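Long-range contacts in DELTA1-pyrroline-2-carboxylate reductase (Thermococcus litoralis DSM 5473, PDB 6T3E), which probably reduces Delta1-pyrroline-2-carboxylate to L-proline with a nicotinamide cofactor such as NADH: residues 58-63 against 321-325; 210-215 against 234-238. All coordinates share one frame; numbering follows the deposited sequence.

Overall arrangement
Contact 1 joins the mixed-sheet part of the chain, through strand 58-68, to the segment that leaves strand 316-319 of the eight-stranded parallel sheet and starts helix 324-341. Contact 2 lies wholly within the part built on that parallel sheet, between helix 210-215 and the segment leading to strand 241-244. Their centres are 32 Å apart, on opposite sides of the chain's centre, and their nearest atoms are about 17 Å apart. Contact 1 holds Arg63, Val321 and Gly322 of the L-proline pocket, the last two also lining the NADH pocket. Contact 2 is more peripheral, its centre 21 Å from the centre of the chain against 13 Å for contact 1.

Contact 1 (58-63 against 321-325); sequences AKVPLR and VGLAI. With NAI (1,4-dihydronicotinamide adenine dinucleotide), chain F; PRO (proline), chain E.
The L-proline pocket takes one wall from this contact, where Arg63 of 58-63 reaches the backbone of Val321. Arg63 NH2 donates to Val321 O at 2.5 Å with an N-H...O angle of 155°. The oxygen lies close to the guanidinium plane, whereas NH2 stands well above the carbonyl plane of Val321. At the same in-plane edge Arg63 NH1 binds the carboxylate oxygen O of the bound proline at 2.7 Å, and Gly322 O lies over one face of the group, 3.7 Å above its plane. With NE in a salt bridge to Glu276, all three nitrogens are engaged, which should fix the rotation of the guanidinium; Lys91 and Arg134 also bind the proline. Arg63 starts with CG between its backbone N and carbonyl carbon (chi1 62°) and then runs extended from CG to NE, carrying its head to the ligand. This is the junction of the mixed-sheet part with the Rossmann-type part: strand 316-319 has just ended and helix 324-341 begins. Gly322 adopts a positive phi of 109°, a glycine conformation, and its CA lies 3.4 Å from NAI N7N, on the carboxamide of the nicotinamide. Farther from the ligands, Val60 divides its branches: CG1 meets Leu323 CD1 at 3.8 Å and Ala324 CB at 4.1 Å, while CG2 turns to Ile325 CG2. Helix 39-54 also covers Leu323 and Ile325 with Phe50.

Contact 2 (210-215 against 234-238); sequences AREATE and GWIRE
Trp235 lies across helix 210-215, its indole face against Arg211 and its benzene edge by Thr214, so that the segment approaching strand 241-244 is packed on a short helix of the Rossmann-type domain. That helix itself connects the parallel strands 203-206 and 219-222. The aromatic contacts are the broadest part. Arg211 CB sits 3.8 Å above the ring plane, over its centre, and CD makes a CH-pi contact with the five-membered ring, 3.5 Å from its centroid and 27° off the normal. With CG anti to the backbone N (chi1 -179°) and a bend at chi2, the Arg211 chain passes over the indole. Arg211 NE also comes near Trp235 NE1, but both are donors and no hydrogen bond joins them.

Apolar contacts flank the ring contact: Ala210 CB lies 4.1 Å from Trp235 CZ3, and Thr214 CG2 lies against Trp235 CB and meets Ile236 CG1 at 3.7 Å. Thr214 OG1 lies near the ring plane at the edge.

Among the polar interactions, Thr214 OG1 donates to Ala210 O at 2.9 Å. The same oxygen accepts Thr214 N from the opposite face of the carbonyl plane, so two bonds grip it, and the one from OG1 helps fix the rotation of the threonine side chain. Arg211 NE reaches Glu215 OE1 at 3.2 Å in a salt bridge within the helix whose hydrogen bond is weak and bent. Arg237 has its stronger partner in Asp218, just after the helix, through NH2; its NE makes a weak hydrogen bond to Glu215 O, 3.2 Å long and bent to 127°.

Contact 1 (58-63 against 321-325)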
# COMPACT_ATOMS: atom_id res chain seq x y z
N ALA B 58 -17.87 -0.25 -1.60
CA ALA B 58 -16.50 -0.55 -1.19
C ALA B 58 -15.56 -0.40 -2.37
O ALA B 58 -15.87 -0.82 -3.50
CB ALA B 58 -16.38 -1.97 -0.63
N LYS B 59 -14.39 0.17 -2.11
CA LYS B 59 -13.32 0.26 -3.10
C LYS B 59 -12.17 -0.62 -2.60
O LYS B 59 -11.39 -0.21 -1.74
CB LYS B 59 -12.90 1.70 -3.31
CG LYS B 59 -13.81 2.46 -4.23
CD LYS B 59 -13.27 3.83 -4.53
CE LYS B 59 -14.21 4.56 -5.48
NZ LYS B 59 -13.89 6.00 -5.56
N VAL B 60 -12.07 -1.82 -3.17
CA VAL B 60 -11.04 -2.80 -2.80
C VAL B 60 -10.22 -3.17 -4.02
O VAL B 60 -10.48 -4.20 -4.66
CB VAL B 60 -11.65 -4.06 -2.18
CG1 VAL B 60 -10.59 -4.81 -1.34
CG2 VAL B 60 -12.88 -3.73 -1.37
N PRO B 61 -9.23 -2.36 -4.39
CA PRO B 61 -8.31 -2.77 -5.45
C PRO B 61 -7.55 -3.99 -5.00
O PRO B 61 -7.36 -4.21 -3.80
CB PRO B 61 -7.40 -1.55 -5.61
CG PRO B 61 -7.42 -0.91 -4.25
CD PRO B 61 -8.78 -1.14 -3.70
N LEU B 62 -7.12 -4.80 -5.95
CA LEU B 62 -6.39 -6.01 -5.59
C LEU B 62 -5.12 -5.64 -4.83
O LEU B 62 -4.44 -4.67 -5.16
CB LEU B 62 -6.06 -6.81 -6.86
CG LEU B 62 -5.28 -8.12 -6.73
CD1 LEU B 62 -6.09 -9.15 -5.94
CD2 LEU B 62 -4.97 -8.63 -8.12
N ARG B 63 -4.84 -6.38 -3.75
CA ARG B 63 -3.68 -6.07 -2.92
C ARG B 63 -2.38 -6.29 -3.70
O ARG B 63 -2.30 -7.14 -4.59
CB ARG B 63 -3.67 -6.91 -1.64
CG ARG B 63 -3.56 -8.44 -1.85
CD ARG B 63 -3.43 -9.17 -0.50
NE ARG B 63 -3.82 -10.57 -0.57
CZ ARG B 63 -4.09 -11.33 0.50
NH1 ARG B 63 -4.02 -10.82 1.72
NH2 ARG B 63 -4.46 -12.60 0.34
N VAL B 321 -8.24 -16.09 1.66
CA VAL B 321 -6.88 -15.57 1.54
C VAL B 321 -6.72 -14.20 2.19
O VAL B 321 -5.58 -13.73 2.31
CB VAL B 321 -6.43 -15.49 0.07
CG1 VAL B 321 -6.21 -16.91 -0.48
CG2 VAL B 321 -7.44 -14.72 -0.74
N GLY B 322 -7.81 -13.53 2.54
CA GLY B 322 -7.78 -12.22 3.17
C GLY B 322 -8.25 -11.14 2.21
O GLY B 322 -7.89 -11.12 1.03
N LEU B 323 -9.07 -10.24 2.72
CA LEU B 323 -9.57 -9.11 1.94
C LEU B 323 -9.45 -7.84 2.78
O LEU B 323 -9.74 -7.86 3.98
CB LEU B 323 -11.01 -9.34 1.48
CG LEU B 323 -11.49 -8.45 0.33
CD1 LEU B 323 -10.63 -8.59 -0.92
CD2 LEU B 323 -12.96 -8.73 0.02
N ALA B 324 -9.05 -6.74 2.14
CA ALA B 324 -8.70 -5.53 2.89
C ALA B 324 -9.89 -4.93 3.63
O ALA B 324 -9.67 -4.19 4.60
CB ALA B 324 -8.09 -4.49 1.95
N ILE B 325 -11.12 -5.21 3.21
CA ILE B 325 -12.28 -4.62 3.88
C ILE B 325 -12.37 -5.11 5.31
O ILE B 325 -12.90 -4.40 6.18
CB ILE B 325 -13.59 -4.90 3.13
CG1 ILE B 325 -13.90 -6.40 3.10
CG2 ILE B 325 -13.54 -4.32 1.75
CD1 ILE B 325 -15.32 -6.70 2.66
PA NAI F . 1.99 -19.92 12.22
O1A NAI F . 3.40 -20.16 11.74
O2A NAI F . 2.01 -19.20 13.55
O5B NAI F . 1.10 -21.30 12.30
C5B NAI F . 1.26 -22.17 11.18
C4B NAI F . 1.06 -23.67 11.66
O4B NAI F . 1.01 -24.47 10.64
C3B NAI F . 2.30 -24.10 12.48
O3B NAI F . 1.89 -24.48 13.72
C2B NAI F . 2.89 -25.27 11.66
O2B NAI F . 3.58 -26.26 12.57
C1B NAI F . 1.84 -25.78 11.09
N9A NAI F . 2.16 -26.58 9.94
C8A NAI F . 2.95 -26.14 8.95
N7A NAI F . 3.05 -27.11 8.05
C5A NAI F . 2.31 -28.15 8.48
C6A NAI F . 2.08 -29.39 7.92
N6A NAI F . 2.54 -30.00 6.69
N1A NAI F . 1.30 -30.27 8.54
C2A NAI F . 0.73 -29.94 9.72
N3A NAI F . 0.96 -28.72 10.28
C4A NAI F . 1.76 -27.83 9.64
O3 NAI F . 1.28 -18.97 11.05
PN NAI F . -0.32 -18.49 11.11
O1N NAI F . -0.27 -17.04 11.55
O2N NAI F . -1.12 -19.36 12.03
O5D NAI F . -0.95 -18.60 9.62
C5D NAI F . -1.47 -19.82 9.24
C4D NAI F . -1.80 -19.75 7.72
O4D NAI F . -2.79 -18.92 7.47
C3D NAI F . -0.59 -19.21 6.95
O3D NAI F . -0.45 -19.92 5.77
C2D NAI F . -0.96 -17.76 6.61
O2D NAI F . -0.16 -17.33 5.38
C1D NAI F . -2.25 -17.85 6.39
N1N NAI F . -2.91 -16.56 6.64
C2N NAI F . -3.96 -16.08 5.77
C3N NAI F . -4.96 -15.00 6.29
C7N NAI F . -6.37 -15.02 5.65
O7N NAI F . -6.61 -15.88 4.88
N7N NAI F . -7.38 -14.00 6.00
C4N NAI F . -4.82 -14.43 7.69
C5N NAI F . -3.41 -14.60 8.28
C6N NAI F . -2.51 -15.73 7.77
N PRO E . -2.43 -13.27 4.05
CA PRO E . -2.72 -12.70 5.37
C PRO E . -3.60 -11.45 5.34
O PRO E . -4.33 -11.18 4.37
CB PRO E . -1.32 -12.35 5.90
CG PRO E . -0.44 -13.40 5.31
CD PRO E . -1.06 -13.82 3.98
OXT PRO E . -3.60 -10.68 6.30

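Contact 2 (210-215 against 234-238)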
# COMPACT_ATOMS: atom_id res chain seq x y z
N ALA B 210 -3.08 -36.06 10.36
CA ALA B 210 -4.07 -35.21 9.68
C ALA B 210 -5.28 -36.02 9.24
O ALA B 210 -6.40 -35.50 9.23
CB ALA B 210 -3.43 -34.51 8.48
N ARG B 211 -5.08 -37.31 8.91
CA ARG B 211 -6.19 -38.16 8.50
C ARG B 211 -7.26 -38.24 9.58
O ARG B 211 -8.45 -38.06 9.30
CB ARG B 211 -5.67 -39.56 8.17
CG ARG B 211 -6.74 -40.54 7.70
CD ARG B 211 -6.17 -41.54 6.68
NE ARG B 211 -7.22 -42.25 5.96
CZ ARG B 211 -7.14 -43.52 5.55
NH1 ARG B 211 -6.05 -44.23 5.77
NH2 ARG B 211 -8.16 -44.07 4.90
N GLU B 212 -6.84 -38.47 10.82
CA GLU B 212 -7.80 -38.63 11.91
C GLU B 212 -8.58 -37.35 12.17
O GLU B 212 -9.80 -37.39 12.38
CB GLU B 212 -7.08 -39.09 13.18
CG GLU B 212 -8.01 -39.33 14.35
CD GLU B 212 -7.27 -39.83 15.56
OE1 GLU B 212 -7.86 -39.82 16.67
OE2 GLU B 212 -6.09 -40.22 15.40
N ALA B 213 -7.89 -36.20 12.19
CA ALA B 213 -8.59 -34.94 12.42
C ALA B 213 -9.60 -34.66 11.31
O ALA B 213 -10.68 -34.13 11.57
CB ALA B 213 -7.59 -33.79 12.52
N THR B 214 -9.27 -35.04 10.07
CA THR B 214 -10.19 -34.80 8.96
C THR B 214 -11.38 -35.75 9.00
O THR B 214 -12.53 -35.33 8.80
CB THR B 214 -9.42 -34.93 7.64
OG1 THR B 214 -8.30 -34.04 7.66
CG2 THR B 214 -10.32 -34.60 6.45
N GLU B 215 -11.14 -37.03 9.31
CA GLU B 215 -12.21 -38.02 9.26
C GLU B 215 -13.27 -37.78 10.33
O GLU B 215 -14.45 -38.05 10.09
CB GLU B 215 -11.62 -39.43 9.42
CG GLU B 215 -11.38 -40.15 8.10
CD GLU B 215 -10.52 -41.39 8.26
OE1 GLU B 215 -10.11 -41.95 7.22
OE2 GLU B 215 -10.26 -41.80 9.41
N GLY B 234 -9.96 -37.97 0.07
CA GLY B 234 -10.46 -39.30 0.38
C GLY B 234 -10.89 -39.48 1.83
O GLY B 234 -11.63 -40.42 2.14
N TRP B 235 -10.43 -38.60 2.72
CA TRP B 235 -10.78 -38.68 4.13
C TRP B 235 -12.07 -37.96 4.48
O TRP B 235 -12.70 -38.30 5.49
CB TRP B 235 -9.65 -38.10 4.99
CG TRP B 235 -8.29 -38.62 4.65
CD1 TRP B 235 -7.98 -39.85 4.11
CD2 TRP B 235 -7.05 -37.94 4.83
NE1 TRP B 235 -6.62 -39.95 3.95
CE2 TRP B 235 -6.03 -38.80 4.39
CE3 TRP B 235 -6.69 -36.68 5.34
CZ2 TRP B 235 -4.68 -38.44 4.43
CZ3 TRP B 235 -5.35 -36.33 5.37
CH2 TRP B 235 -4.37 -37.20 4.91
N ILE B 236 -12.47 -36.97 3.68
CA ILE B 236 -13.59 -36.11 4.04
C ILE B 236 -14.90 -36.85 3.81
O ILE B 236 -15.25 -37.17 2.66
CB ILE B 236 -13.54 -34.80 3.25
CG1 ILE B 236 -12.09 -34.31 3.16
CG2 ILE B 236 -14.42 -33.77 3.90
CD1 ILE B 236 -11.93 -32.94 2.51
N ARG B 237 -15.65 -37.07 4.88
CA ARG B 237 -16.98 -37.64 4.74
C ARG B 237 -17.99 -36.53 4.47
O ARG B 237 -17.69 -35.35 4.59
CB ARG B 237 -17.37 -38.44 5.99
CG ARG B 237 -17.18 -37.72 7.30
CD ARG B 237 -17.72 -38.55 8.45
NE ARG B 237 -17.63 -37.85 9.73
CZ ARG B 237 -18.40 -36.83 10.09
NH1 ARG B 237 -19.33 -36.37 9.27
NH2 ARG B 237 -18.23 -36.26 11.28
N GLU B 238 -19.19 -36.93 4.06
CA GLU B 238 -20.20 -35.95 3.72
C GLU B 238 -20.61 -35.13 4.94
O GLU B 238 -20.42 -35.52 6.09
CB GLU B 238 -21.42 -36.61 3.09
CG GLU B 238 -21.73 -38.00 3.60
CD GLU B 238 -22.90 -38.62 2.87
OE1 GLU B 238 -23.98 -38.77 3.49
OE2 GLU B 238 -22.74 -38.97 1.68